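Local coordinates for protein arylsulfatase (Pseudoalteromonas sp. MB47, PDB 7AJ0) that probably hydrolyses sulfate esters of fucoidan, acting as a calcium-binding, exo-acting sulfatase that assembles into a hexamer, at residues Thr94-Pro100 with Glu350-Pro356; Asp185-Leu190 with Arg212-Leu216. All blocks are in the same frame, centred on the assembly; numbering follows the deposited sequence.

Contact 1: Thr94-Pro100 with Glu350-Pro356; sequences TSMYSQP and EGGVRIP
Met96-Tyr97 pairs antiparallel with Arg354-Ile355, a short and weakly bonded stretch of sheet. Thr94 and Ser95 turn a corner, Met96 and Tyr97 are extended, then the chain loops to Pro100. Residues 350-353 form a short helix, with Arg354 N bonded to Glu350 O at 2.8 Å. Arg354 is first to leave helical phi/psi, and the chain runs extended through Ile355. Tyr97 faces Arg354 as a non-hydrogen-bonded pair, CA-CA 4.7 Å. Ile355 N donates to Met96 O at 2.9 Å, and Ser98 N donates to Val353 O at 2.8 Å. On the Thr94 side, water 1 accepts from Met96 N (2.7 Å) and donates to Ile355 O (2.6 Å), so it bridges the strands where they part.

Tyr97 and Arg354 share one face. Tyr97 (chi1 m) gives its OH to Glu350 OE1 at 2.6 Å, and Glu350 OE2 forms a salt bridge with Lys438. Arg354 is extended, all t, so its NE and NH2 both donate to Thr94 O at 2.8 Å each. NH2 also bonds Ala75 O of a second subunit. Val353 CG2 packs on Tyr97 CD1 (3.8 Å), and Val353 CG1 on Pro100 CG (4.0 Å). Met96 CG meets Ile355 CD1 at 3.7 Å.

The Ser98 side chain lies about 8 Å from the bound calcium ion. The buried pairing joins strands 91-97 and 354-360 in the central mixed sheet of this alkaline phosphatase-clan sulfatase.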
ATOM      1  N   THR A  94     -27.999 -19.796  -1.482  1.00 21.44           N
ATOM      2  CA  THR A  94     -26.949 -18.909  -1.005  1.00 21.36           C
ATOM      3  C   THR A  94     -25.597 -19.175  -1.655  1.00 21.26           C
ATOM      4  O   THR A  94     -24.640 -18.446  -1.376  1.00 21.22           O
ATOM      5  CB  THR A  94     -26.814 -19.016   0.520  1.00 21.58           C
ATOM      6  OG1 THR A  94     -26.659 -20.389   0.902  1.00 23.03           O
ATOM      7  CG2 THR A  94     -28.042 -18.444   1.208  1.00 25.77           C
ATOM      8  N   SER A  95     -25.491 -20.190  -2.512  1.00 21.25           N
ATOM      9  CA  SER A  95     -24.263 -20.493  -3.248  1.00 21.21           C
ATOM     10  C   SER A  95     -24.570 -20.698  -4.728  1.00 21.15           C
ATOM     11  O   SER A  95     -24.201 -21.701  -5.345  1.00 21.24           O
ATOM     12  CB  SER A  95     -23.557 -21.711  -2.659  1.00 21.39           C
ATOM     13  OG  SER A  95     -22.843 -21.357  -1.486  1.00 31.09           O
ATOM     14  N   MET A  96     -25.266 -19.729  -5.310  1.00 21.05           N
ATOM     15  CA  MET A  96     -25.544 -19.696  -6.740  1.00 21.03           C
ATOM     16  C   MET A  96     -24.463 -18.875  -7.428  1.00 24.92           C
ATOM     17  O   MET A  96     -24.044 -17.831  -6.918  1.00 20.90           O
ATOM     18  CB  MET A  96     -26.925 -19.096  -6.991  1.00 21.02           C
ATOM     19  CG  MET A  96     -27.296 -18.900  -8.447  1.00 21.05           C
ATOM     20  SD  MET A  96     -27.539 -20.424  -9.356  1.00102.39           S
ATOM     21  CE  MET A  96     -28.545 -19.807 -10.698  1.00 42.08           C
ATOM     22  N   TYR A  97     -24.012 -19.347  -8.591  1.00 21.05           N
ATOM     23  CA  TYR A  97     -22.839 -18.780  -9.236  1.00 21.08           C
ATOM     24  C   TYR A  97     -23.112 -18.423 -10.687  1.00 21.16           C
ATOM     25  O   TYR A  97     -23.854 -19.119 -11.386  1.00 26.33           O
ATOM     26  CB  TYR A  97     -21.646 -19.756  -9.162  1.00 21.20           C
ATOM     27  CG  TYR A  97     -20.966 -19.723  -7.821  1.00 21.17           C
ATOM     28  CD1 TYR A  97     -20.016 -18.755  -7.532  1.00 21.16           C
ATOM     29  CD2 TYR A  97     -21.289 -20.640  -6.834  1.00 21.21           C
ATOM     30  CE1 TYR A  97     -19.400 -18.706  -6.300  1.00 21.19           C
ATOM     31  CE2 TYR A  97     -20.677 -20.601  -5.600  1.00 21.75           C
ATOM     32  CZ  TYR A  97     -19.732 -19.631  -5.338  1.00 21.23           C
ATOM     33  OH  TYR A  97     -19.121 -19.584  -4.109  1.00 21.32           O
ATOM     34  N   SER A  98     -22.490 -17.323 -11.123  1.00 21.17           N
ATOM     35  CA  SER A  98     -22.590 -16.848 -12.495  1.00 21.32           C
ATOM     36  C   SER A  98     -21.193 -16.689 -13.077  1.00 21.48           C
ATOM     37  O   SER A  98     -20.206 -17.078 -12.442  1.00 21.49           O
ATOM     38  CB  SER A  98     -23.337 -15.519 -12.543  1.00 21.56           C
ATOM     39  OG  SER A  98     -22.584 -14.499 -11.905  1.00 21.21           O
ATOM     40  N   GLN A  99     -21.089 -16.114 -14.260  1.00 21.68           N
ATOM     41  CA  GLN A  99     -19.809 -15.679 -14.810  1.00 21.89           C
ATOM     42  C   GLN A  99     -19.525 -14.253 -14.365  1.00 21.84           C
ATOM     43  O   GLN A  99     -20.398 -13.560 -13.841  1.00 21.67           O
ATOM     44  CB  GLN A  99     -19.831 -15.796 -16.327  1.00 22.21           C
ATOM     45  CG  GLN A  99     -20.232 -17.175 -16.820  1.00 22.31           C
ATOM     46  CD  GLN A  99     -19.306 -18.264 -16.317  1.00 22.34           C
ATOM     47  OE1 GLN A  99     -18.105 -18.254 -16.594  1.00 32.88           O
ATOM     48  NE2 GLN A  99     -19.858 -19.206 -15.562  1.00 22.18           N
ATOM     49  N   PRO A 100     -18.292 -13.773 -14.544  1.00 22.03           N
ATOM     50  CA  PRO A 100     -17.947 -12.443 -14.017  1.00 22.03           C
ATOM     51  C   PRO A 100     -18.477 -11.265 -14.824  1.00 22.18           C
ATOM     52  O   PRO A 100     -18.425 -10.137 -14.317  1.00 22.19           O
ATOM     53  CB  PRO A 100     -16.405 -12.450 -14.025  1.00 22.27           C
ATOM     54  CG  PRO A 100     -16.014 -13.884 -14.164  1.00 22.30           C
ATOM     55  CD  PRO A 100     -17.097 -14.510 -14.988  1.00 22.27           C
ATOM     56  N   GLU A 350     -15.622 -13.599  -5.002  1.00 21.61           N
ATOM     57  CA  GLU A 350     -17.005 -14.000  -4.772  1.00 21.40           C
ATOM     58  C   GLU A 350     -17.976 -12.877  -5.115  1.00 21.31           C
ATOM     59  O   GLU A 350     -19.094 -13.143  -5.571  1.00 21.16           O
ATOM     60  CB  GLU A 350     -17.182 -14.450  -3.325  1.00 21.43           C
ATOM     61  CG  GLU A 350     -16.454 -15.745  -3.012  1.00 21.53           C
ATOM     62  CD  GLU A 350     -17.027 -16.921  -3.771  1.00 23.76           C
ATOM     63  OE1 GLU A 350     -18.229 -17.211  -3.585  1.00 37.78           O
ATOM     64  OE2 GLU A 350     -16.286 -17.547  -4.562  1.00 21.52           O
ATOM     65  N   GLY A 351     -17.561 -11.622  -4.928  1.00 21.43           N
ATOM     66  CA  GLY A 351     -18.432 -10.508  -5.254  1.00 21.40           C
ATOM     67  C   GLY A 351     -18.865 -10.485  -6.706  1.00 21.35           C
ATOM     68  O   GLY A 351     -19.932  -9.957  -7.031  1.00 21.29           O
ATOM     69  N   GLY A 352     -18.060 -11.055  -7.593  1.00 21.42           N
ATOM     70  CA  GLY A 352     -18.363 -11.009  -9.007  1.00 21.46           C
ATOM     71  C   GLY A 352     -19.225 -12.149  -9.510  1.00 21.32           C
ATOM     72  O   GLY A 352     -19.957 -11.983 -10.491  1.00 21.34           O
ATOM     73  N   VAL A 353     -19.160 -13.304  -8.844  1.00 21.23           N
ATOM     74  CA  VAL A 353     -19.761 -14.519  -9.376  1.00 21.17           C
ATOM     75  C   VAL A 353     -20.812 -15.112  -8.447  1.00 21.02           C
ATOM     76  O   VAL A 353     -21.715 -15.823  -8.901  1.00 20.99           O
ATOM     77  CB  VAL A 353     -18.666 -15.566  -9.681  1.00 21.31           C
ATOM     78  CG1 VAL A 353     -17.794 -15.102 -10.837  1.00 21.52           C
ATOM     79  CG2 VAL A 353     -17.820 -15.826  -8.441  1.00 21.33           C
ATOM     80  N   ARG A 354     -20.716 -14.834  -7.150  1.00 22.59           N
ATOM     81  CA  ARG A 354     -21.703 -15.338  -6.195  1.00 20.91           C
ATOM     82  C   ARG A 354     -22.908 -14.403  -6.204  1.00 20.86           C
ATOM     83  O   ARG A 354     -22.826 -13.265  -5.729  1.00 20.89           O
ATOM     84  CB  ARG A 354     -21.103 -15.456  -4.800  1.00 20.97           C
ATOM     85  CG  ARG A 354     -21.898 -16.376  -3.885  1.00 22.06           C
ATOM     86  CD  ARG A 354     -21.233 -16.530  -2.532  1.00 21.11           C
ATOM     87  NE  ARG A 354     -22.027 -17.352  -1.623  1.00 26.41           N
ATOM     88  CZ  ARG A 354     -21.646 -17.687  -0.395  1.00 33.07           C
ATOM     89  NH1 ARG A 354     -20.478 -17.271   0.075  1.00 21.47           N
ATOM     90  NH2 ARG A 354     -22.432 -18.437   0.362  1.00 34.36           N
ATOM     91  N   ILE A 355     -24.033 -14.890  -6.721  1.00 20.83           N
ATOM     92  CA  ILE A 355     -25.150 -14.030  -7.105  1.00 20.83           C
ATOM     93  C   ILE A 355     -26.420 -14.537  -6.436  1.00 20.83           C
ATOM     94  O   ILE A 355     -26.498 -15.698  -6.005  1.00 25.58           O
ATOM     95  CB  ILE A 355     -25.334 -13.993  -8.640  1.00 20.87           C
ATOM     96  CG1 ILE A 355     -25.314 -15.422  -9.191  1.00 20.90           C
ATOM     97  CG2 ILE A 355     -24.245 -13.163  -9.287  1.00 24.10           C
ATOM     98  CD1 ILE A 355     -26.410 -15.718 -10.171  1.00 35.69           C
ATOM     99  N   PRO A 356     -27.449 -13.692  -6.359  1.00 20.88           N
ATOM    100  CA  PRO A 356     -28.727 -14.140  -5.795  1.00 20.95           C
ATOM    101  C   PRO A 356     -29.363 -15.208  -6.666  1.00 20.98           C
ATOM    102  O   PRO A 356     -29.233 -15.202  -7.893  1.00 20.98           O
ATOM    103  CB  PRO A 356     -29.586 -12.867  -5.771  1.00 21.03           C
ATOM    104  CG  PRO A 356     -28.643 -11.732  -6.030  1.00 21.99           C
ATOM    105  CD  PRO A 356     -27.507 -12.295  -6.826  1.00 21.05           C
TER
HETATM  106  O   HOH W   1     -26.304 -17.469  -4.153  1.00 22.07           O

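Contact 2: Asp185-Leu190 with Arg212-Leu216; sequences DYTQFL and RPEGL
This contact joins the end of a short helix to the lead-in of a beta hairpin formed by strands 215-220 and 226-230, at the edge of the large mixed sheet; Leu216 makes backbone bonds to Ala228 and Tyr229 across the hairpin. Residues 185-187 are helical, and the chain then turns: Phe189 N bonds Tyr186 O (3.2 Å) and Leu190 N bonds Thr187 O (3.0 Å). Residues 212-214 are loop, and the strand starts at Gly215. The closest CA atoms are those of Tyr186 and Pro213, 6.3 Å apart.

Arg212 comes first. Its backbone is extended and its chi1 to chi3 are t. Its CB sits over the face of the Phe189 ring, 4.0 Å from the centroid, in a CH-pi contact. Farther out, the guanidinium lies with one face over Phe189 CB, and NH2 is 3.4 Å from Leu190 CD2.

Pro213 follows, also extended. Its CB points toward the helix, and its CG stands 3.6 Å from the Tyr186 ring centroid, 10° off the normal, in a second CH-pi contact. Ile237 of helix 234-238 also packs on Tyr186. Pro213 CD approaches Asp185 OD1 at 3.5 Å; the other carboxylate oxygen, OD2, bonds Ser181.

Glu214 turns its CA-to-CB bond away from the helix. Gly215 has phi/psi of 160/-157, backbone angles at which a side-chain CB would collide with Glu214 O. Its CA lies near the plane of the Tyr186 ring, at the edge. The Tyr186 side chain has chi1 m and chi2 83°, which lets its OH donate to Gly215 O at 2.6 Å.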
ATOM      1  N   ASP A 185     -25.029   1.225 -23.666  1.00 26.32           N
ATOM      2  CA  ASP A 185     -24.870   1.544 -25.080  1.00 26.97           C
ATOM      3  C   ASP A 185     -25.834   2.646 -25.503  1.00 27.42           C
ATOM      4  O   ASP A 185     -25.496   3.490 -26.342  1.00 28.06           O
ATOM      5  CB  ASP A 185     -25.082   0.284 -25.921  1.00 26.97           C
ATOM      6  CG  ASP A 185     -24.728   0.489 -27.381  1.00 32.63           C
ATOM      7  OD1 ASP A 185     -24.182   1.560 -27.721  1.00 38.51           O
ATOM      8  OD2 ASP A 185     -24.999  -0.424 -28.190  1.00 38.24           O
ATOM      9  N   TYR A 186     -27.037   2.659 -24.925  1.00 27.15           N
ATOM     10  CA  TYR A 186     -27.998   3.708 -25.238  1.00 27.59           C
ATOM     11  C   TYR A 186     -27.687   5.005 -24.497  1.00 27.73           C
ATOM     12  O   TYR A 186     -27.741   6.089 -25.089  1.00 28.35           O
ATOM     13  CB  TYR A 186     -29.418   3.252 -24.884  1.00 27.31           C
ATOM     14  CG  TYR A 186     -29.957   2.119 -25.726  1.00 28.09           C
ATOM     15  CD1 TYR A 186     -29.648   0.799 -25.426  1.00 26.83           C
ATOM     16  CD2 TYR A 186     -30.793   2.368 -26.805  1.00 27.89           C
ATOM     17  CE1 TYR A 186     -30.144  -0.239 -26.186  1.00 27.79           C
ATOM     18  CE2 TYR A 186     -31.292   1.334 -27.573  1.00 28.69           C
ATOM     19  CZ  TYR A 186     -30.964   0.033 -27.257  1.00 31.25           C
ATOM     20  OH  TYR A 186     -31.457  -1.006 -28.014  1.00 28.59           O
ATOM     21  N   THR A 187     -27.364   4.916 -23.205  1.00 27.21           N
ATOM     22  CA  THR A 187     -27.304   6.111 -22.371  1.00 27.34           C
ATOM     23  C   THR A 187     -26.079   6.970 -22.652  1.00 27.80           C
ATOM     24  O   THR A 187     -26.106   8.171 -22.363  1.00 28.16           O
ATOM     25  CB  THR A 187     -27.333   5.721 -20.891  1.00 26.72           C
ATOM     26  OG1 THR A 187     -26.254   4.825 -20.603  1.00 32.52           O
ATOM     27  CG2 THR A 187     -28.656   5.047 -20.545  1.00 26.37           C
ATOM     28  N   GLN A 188     -25.011   6.394 -23.209  1.00 27.83           N
ATOM     29  CA  GLN A 188     -23.843   7.200 -23.545  1.00 28.35           C
ATOM     30  C   GLN A 188     -24.158   8.244 -24.611  1.00 29.15           C
ATOM     31  O   GLN A 188     -23.403   9.212 -24.757  1.00 29.67           O
ATOM     32  CB  GLN A 188     -22.697   6.304 -24.017  1.00 28.29           C
ATOM     33  CG  GLN A 188     -22.986   5.539 -25.294  1.00 30.93           C
ATOM     34  CD  GLN A 188     -21.859   4.603 -25.685  1.00 28.45           C
ATOM     35  OE1 GLN A 188     -20.736   4.721 -25.194  1.00 28.42           O
ATOM     36  NE2 GLN A 188     -22.156   3.659 -26.569  1.00 28.49           N
ATOM     37  N   PHE A 189     -25.254   8.075 -25.351  1.00 29.31           N
ATOM     38  CA  PHE A 189     -25.676   9.039 -26.357  1.00 30.10           C
ATOM     39  C   PHE A 189     -26.836   9.909 -25.884  1.00 30.22           C
ATOM     40  O   PHE A 189     -27.411  10.647 -26.691  1.00 30.87           O
ATOM     41  CB  PHE A 189     -26.066   8.315 -27.650  1.00 30.37           C
ATOM     42  CG  PHE A 189     -24.924   7.602 -28.315  1.00 30.47           C
ATOM     43  CD1 PHE A 189     -23.947   8.312 -28.991  1.00 31.16           C
ATOM     44  CD2 PHE A 189     -24.829   6.221 -28.267  1.00 29.93           C
ATOM     45  CE1 PHE A 189     -22.893   7.659 -29.603  1.00 31.31           C
ATOM     46  CE2 PHE A 189     -23.777   5.563 -28.875  1.00 30.07           C
ATOM     47  CZ  PHE A 189     -22.810   6.281 -29.545  1.00 30.76           C
ATOM     48  N   LEU A 190     -27.183   9.849 -24.600  1.00 29.65           N
ATOM     49  CA  LEU A 190     -28.302  10.603 -24.049  1.00 29.75           C
ATOM     50  C   LEU A 190     -27.900  11.565 -22.944  1.00 29.78           C
ATOM     51  O   LEU A 190     -28.448  12.667 -22.862  1.00 30.26           O
ATOM     52  CB  LEU A 190     -29.364   9.637 -23.504  1.00 29.13           C
ATOM     53  CG  LEU A 190     -29.957   8.639 -24.499  1.00 29.19           C
ATOM     54  CD1 LEU A 190     -30.919   7.688 -23.788  1.00 28.48           C
ATOM     55  CD2 LEU A 190     -30.654   9.367 -25.638  1.00 29.87           C
ATOM     56  N   ARG A 212     -24.922   4.263 -32.931  1.00 31.72           N
ATOM     57  CA  ARG A 212     -25.895   4.397 -31.850  1.00 34.05           C
ATOM     58  C   ARG A 212     -27.055   3.436 -32.070  1.00 30.84           C
ATOM     59  O   ARG A 212     -27.644   3.424 -33.156  1.00 31.44           O
ATOM     60  CB  ARG A 212     -26.385   5.847 -31.809  1.00 31.54           C
ATOM     61  CG  ARG A 212     -27.559   6.139 -30.897  1.00 31.10           C
ATOM     62  CD  ARG A 212     -28.252   7.432 -31.350  1.00 37.22           C
ATOM     63  NE  ARG A 212     -29.300   7.863 -30.430  1.00 34.77           N
ATOM     64  CZ  ARG A 212     -29.362   9.063 -29.851  1.00 45.52           C
ATOM     65  NH1 ARG A 212     -28.442   9.989 -30.096  1.00 61.45           N
ATOM     66  NH2 ARG A 212     -30.364   9.340 -29.030  1.00 50.14           N
ATOM     67  N   PRO A 213     -27.422   2.627 -31.073  1.00 30.03           N
ATOM     68  CA  PRO A 213     -28.598   1.763 -31.238  1.00 29.85           C
ATOM     69  C   PRO A 213     -29.868   2.587 -31.384  1.00 30.18           C
ATOM     70  O   PRO A 213     -30.032   3.634 -30.751  1.00 30.16           O
ATOM     71  CB  PRO A 213     -28.610   0.922 -29.954  1.00 38.46           C
ATOM     72  CG  PRO A 213     -27.878   1.751 -28.951  1.00 41.40           C
ATOM     73  CD  PRO A 213     -26.827   2.506 -29.726  1.00 29.31           C
ATOM     74  N   GLU A 214     -30.780   2.099 -32.228  1.00 30.52           N
ATOM     75  CA  GLU A 214     -31.992   2.854 -32.521  1.00 30.96           C
ATOM     76  C   GLU A 214     -33.068   2.671 -31.459  1.00 30.38           C
ATOM     77  O   GLU A 214     -33.876   3.582 -31.244  1.00 30.60           O
ATOM     78  CB  GLU A 214     -32.534   2.452 -33.895  1.00 31.66           C
ATOM     79  CG  GLU A 214     -31.675   2.942 -35.051  1.00 33.67           C
ATOM     80  CD  GLU A 214     -32.229   2.548 -36.407  1.00 42.54           C
ATOM     81  OE1 GLU A 214     -32.923   1.514 -36.493  1.00 46.67           O
ATOM     82  OE2 GLU A 214     -31.971   3.278 -37.388  1.00 43.81           O
ATOM     83  N   GLY A 215     -33.100   1.525 -30.789  1.00 29.70           N
ATOM     84  CA  GLY A 215     -34.098   1.288 -29.762  1.00 33.89           C
ATOM     85  C   GLY A 215     -34.255  -0.201 -29.506  1.00 28.70           C
ATOM     86  O   GLY A 215     -33.352  -0.991 -29.776  1.00 28.57           O
ATOM     87  N   LEU A 216     -35.423  -0.558 -28.976  1.00 28.49           N
ATOM     88  CA  LEU A 216     -35.739  -1.958 -28.719  1.00 28.10           C
ATOM     89  C   LEU A 216     -36.109  -2.649 -30.028  1.00 28.64           C
ATOM     90  O   LEU A 216     -36.877  -2.105 -30.832  1.00 29.27           O
ATOM     91  CB  LEU A 216     -36.873  -2.077 -27.708  1.00 27.76           C
ATOM     92  CG  LEU A 216     -36.608  -1.383 -26.375  1.00 27.29           C
ATOM     93  CD1 LEU A 216     -37.744  -1.606 -25.396  1.00 27.02           C
ATOM     94  CD2 LEU A 216     -35.296  -1.865 -25.777  1.00 26.90           C
TER

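Both contacts belong to the sulfatase fold but lie in different parts of it. Their centres are 28 Å apart, their nearest atoms are about 16 Å apart, and they do not touch. Both reach the same mixed sheet, contact 1 through strands 91-97 and 354-360 and contact 2 through strand 215-220. The centre of contact 1 is about 9 Å from the chain centre, that of contact 2 about 23 Å. Along the chain, both segments of contact 2 fall between the two segments of contact 1. The sheet thus links a buried pairing near the calcium site with a local, partly buried contact at the outer hairpin.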